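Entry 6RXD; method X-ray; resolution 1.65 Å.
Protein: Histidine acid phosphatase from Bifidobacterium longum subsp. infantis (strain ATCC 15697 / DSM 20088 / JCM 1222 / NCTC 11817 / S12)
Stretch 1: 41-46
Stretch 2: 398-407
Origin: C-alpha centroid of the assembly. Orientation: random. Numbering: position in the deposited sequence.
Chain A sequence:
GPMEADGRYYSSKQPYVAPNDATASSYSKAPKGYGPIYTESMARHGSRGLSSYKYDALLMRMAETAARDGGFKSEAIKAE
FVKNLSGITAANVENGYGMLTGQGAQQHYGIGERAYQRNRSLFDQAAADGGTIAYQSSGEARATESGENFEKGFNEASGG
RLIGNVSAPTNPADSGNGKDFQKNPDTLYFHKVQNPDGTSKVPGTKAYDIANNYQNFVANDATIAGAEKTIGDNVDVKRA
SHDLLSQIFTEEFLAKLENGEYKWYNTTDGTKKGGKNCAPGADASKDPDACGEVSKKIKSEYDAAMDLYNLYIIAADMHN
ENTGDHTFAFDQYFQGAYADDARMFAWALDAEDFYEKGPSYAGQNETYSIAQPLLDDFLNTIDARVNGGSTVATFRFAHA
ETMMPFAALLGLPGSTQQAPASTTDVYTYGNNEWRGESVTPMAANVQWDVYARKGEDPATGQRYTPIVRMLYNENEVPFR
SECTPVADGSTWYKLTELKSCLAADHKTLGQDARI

Stretch 1, residues 41-46: SMARHG
Stretch 2, residues 398-407: AHAETMMPFA

The apolar centre of the contact is M42, whose CA-to-CB bond points toward the second stretch and whose side chain (chi1 t, chi2 m, chi3 m) carries its methyl group to the helix 400-407. M42 CE lies 3.6 Å from M403 CE, 3.8 Å from F406 CD2 and 3.9 Å from T402 CG2, so the thioether methyl packs against side chains of three helical residues. M403 (t, p, p), F406 (chi1 t, chi2 53°) and T402 (m) all send CA-to-CB toward the strand; residues 402, 403 and 406 share this helix face through the i, i+1, i+4 repeat. Nearer the backbone, M42 SD rests 4.1 Å from A398 CB, an apolar contact. A43, the next residue of the extended strand, points its CB away.

The strand 41-44 is extended (phi/psi from -152/159 at S41 to -69/152 at R44). Its axis and that of the helix approach to 7.8 Å, with 124° between their N-to-C directions. Before the helix begins, A398 (-154/-135) pairs with R44 in a parallel bridge, CA atoms 4.8 Å apart and side chains diverging. Two hydrogen bonds hold this register: A398 N donates to A43 O at 2.8 Å, and H45 N donates to A398 O at 3.0 Å. A398 thus uses both its amide and its carbonyl on the residues flanking R44, while R44 CA makes a CA-H...O contact of 3.6 Å to A398 O.

H399 (-140/168; chi1 m, chi2 -92°), its CA-to-CB bond pointing away, occupies the N-cap position. H399 O accepts from T402 N and M403 N, both at 2.9 Å, and H399 N donates to T402 OG1 at 3.3 Å, tying the turn into the helix. From A400 (-60/-34) onward phi lies between -60 and -91 and psi between -15 and -50. The helix runs on through a kink at P405, whose nitrogen has no hydrogen to donate to the preceding turn.

Toward the polar edge, R44 extends nearly straight (t, t, t, chi4 -168°). Its CG passes 3.8 Å from H399 C, and A400 CB sits over one guanidinium face, 3.5 Å from R44 NE. In H45 (-58/163, chi1 p, chi2 77°), H45 ND1 donates to G46 O at 2.7 Å; H45 CD2 lies 4.0 Å from H399 ND1, which is at the edge of the H45 ring. A water completes the edge, accepting from R44 NE at 3.1 Å and from A400 N at 2.8 Å, and hydrogen bonding to H45 NE2 at 2.6 Å. It links A400 N to the side chains of R44 and H45.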

# COMPACT_ATOMS: atom_id res chain seq x y z
N SER A 41 14.54 -3.66 3.26
CA SER A 41 13.12 -3.75 2.96
C SER A 41 12.51 -2.40 2.67
O SER A 41 13.05 -1.35 3.05
CB SER A 41 12.39 -4.35 4.16
OG SER A 41 12.35 -3.40 5.21
N MET A 42 11.38 -2.41 1.98
CA MET A 42 10.48 -1.26 2.03
C MET A 42 9.09 -1.84 2.12
O MET A 42 8.72 -2.73 1.34
CB MET A 42 10.62 -0.36 0.80
CG MET A 42 9.77 0.92 0.86
SD MET A 42 8.03 0.69 0.36
CE MET A 42 8.22 0.36 -1.41
N ALA A 43 8.31 -1.35 3.07
CA ALA A 43 6.95 -1.83 3.29
C ALA A 43 5.98 -0.67 3.35
O ALA A 43 6.28 0.38 3.92
CB ALA A 43 6.88 -2.62 4.60
N ARG A 44 4.82 -0.87 2.74
CA ARG A 44 3.69 0.03 2.91
C ARG A 44 3.18 -0.08 4.34
O ARG A 44 3.33 -1.11 4.99
CB ARG A 44 2.60 -0.38 1.92
CG ARG A 44 1.35 0.49 1.96
CD ARG A 44 0.25 -0.08 1.09
NE ARG A 44 -0.91 0.80 1.11
CZ ARG A 44 -2.11 0.47 0.65
NH1 ARG A 44 -2.31 -0.75 0.14
NH2 ARG A 44 -3.10 1.34 0.72
N HIS A 45 2.58 1.00 4.84
CA HIS A 45 1.95 0.96 6.16
C HIS A 45 0.87 -0.13 6.20
O HIS A 45 0.40 -0.59 5.16
CB HIS A 45 1.33 2.32 6.46
CG HIS A 45 0.23 2.68 5.51
ND1 HIS A 45 -1.03 2.14 5.58
CD2 HIS A 45 0.23 3.51 4.44
CE1 HIS A 45 -1.77 2.62 4.59
NE2 HIS A 45 -1.03 3.46 3.89
N GLY A 46 0.47 -0.51 7.41
CA GLY A 46 -0.55 -1.53 7.56
C GLY A 46 -1.95 -0.96 7.41
O GLY A 46 -2.14 0.25 7.20
N ALA A 398 6.60 3.10 4.30
CA ALA A 398 6.10 4.12 3.39
C ALA A 398 4.66 3.84 2.96
O ALA A 398 3.83 3.47 3.78
CB ALA A 398 7.04 4.26 2.18
N HIS A 399 4.38 3.99 1.67
CA HIS A 399 3.00 4.13 1.20
C HIS A 399 2.70 3.39 -0.09
O HIS A 399 3.60 2.95 -0.80
CB HIS A 399 2.72 5.63 0.98
CG HIS A 399 3.10 6.46 2.16
ND1 HIS A 399 2.21 6.77 3.16
CD2 HIS A 399 4.29 6.99 2.53
CE1 HIS A 399 2.83 7.47 4.10
NE2 HIS A 399 4.10 7.61 3.73
N ALA A 400 1.41 3.28 -0.42
CA ALA A 400 1.04 2.71 -1.71
C ALA A 400 1.63 3.54 -2.83
O ALA A 400 1.99 3.02 -3.89
CB ALA A 400 -0.47 2.65 -1.84
N GLU A 401 1.73 4.85 -2.60
CA GLU A 401 2.30 5.76 -3.58
C GLU A 401 3.79 5.53 -3.76
O GLU A 401 4.39 6.03 -4.72
CB GLU A 401 2.04 7.22 -3.17
CG GLU A 401 0.59 7.68 -3.35
CD GLU A 401 -0.37 7.13 -2.30
OE1 GLU A 401 -1.59 7.18 -2.55
OE2 GLU A 401 0.07 6.66 -1.23
N THR A 402 4.39 4.79 -2.83
CA THR A 402 5.79 4.39 -2.94
C THR A 402 5.88 3.04 -3.63
O THR A 402 6.69 2.84 -4.53
CB THR A 402 6.42 4.30 -1.54
OG1 THR A 402 6.02 5.45 -0.78
CG2 THR A 402 7.94 4.27 -1.60
N MET A 403 5.04 2.10 -3.20
CA MET A 403 5.10 0.73 -3.72
C MET A 403 4.67 0.59 -5.18
O MET A 403 5.31 -0.12 -5.94
CB MET A 403 4.27 -0.21 -2.83
CG MET A 403 4.31 -1.67 -3.30
SD MET A 403 5.97 -2.40 -3.27
CE MET A 403 6.22 -2.61 -1.51
N MET A 404 3.60 1.28 -5.58
CA MET A 404 3.10 1.10 -6.95
C MET A 404 4.14 1.49 -8.00
O MET A 404 4.40 0.72 -8.92
CB MET A 404 1.78 1.85 -7.15
CG MET A 404 0.64 1.22 -6.39
SD MET A 404 -0.94 2.01 -6.70
CE MET A 404 -0.82 3.40 -5.62
N PRO A 405 4.76 2.67 -7.88
CA PRO A 405 5.77 2.93 -8.91
C PRO A 405 7.03 2.09 -8.75
O PRO A 405 7.66 1.74 -9.74
CB PRO A 405 6.06 4.43 -8.75
CG PRO A 405 5.66 4.76 -7.34
CD PRO A 405 4.47 3.85 -7.05
N PHE A 406 7.37 1.74 -7.51
CA PHE A 406 8.56 0.91 -7.26
C PHE A 406 8.39 -0.44 -7.95
O PHE A 406 9.29 -0.91 -8.65
CB PHE A 406 8.76 0.75 -5.75
CG PHE A 406 10.06 0.09 -5.35
CD1 PHE A 406 11.28 0.57 -5.82
CD2 PHE A 406 10.05 -0.97 -4.46
CE1 PHE A 406 12.48 -0.03 -5.41
CE2 PHE A 406 11.23 -1.56 -4.04
CZ PHE A 406 12.45 -1.09 -4.52
N ALA A 407 7.21 -1.05 -7.78
CA ALA A 407 6.89 -2.32 -8.45
C ALA A 407 6.95 -2.21 -9.97
O ALA A 407 7.44 -3.12 -10.65
CB ALA A 407 5.50 -2.82 -8.02
O HOH W 1 -0.71 3.86 1.29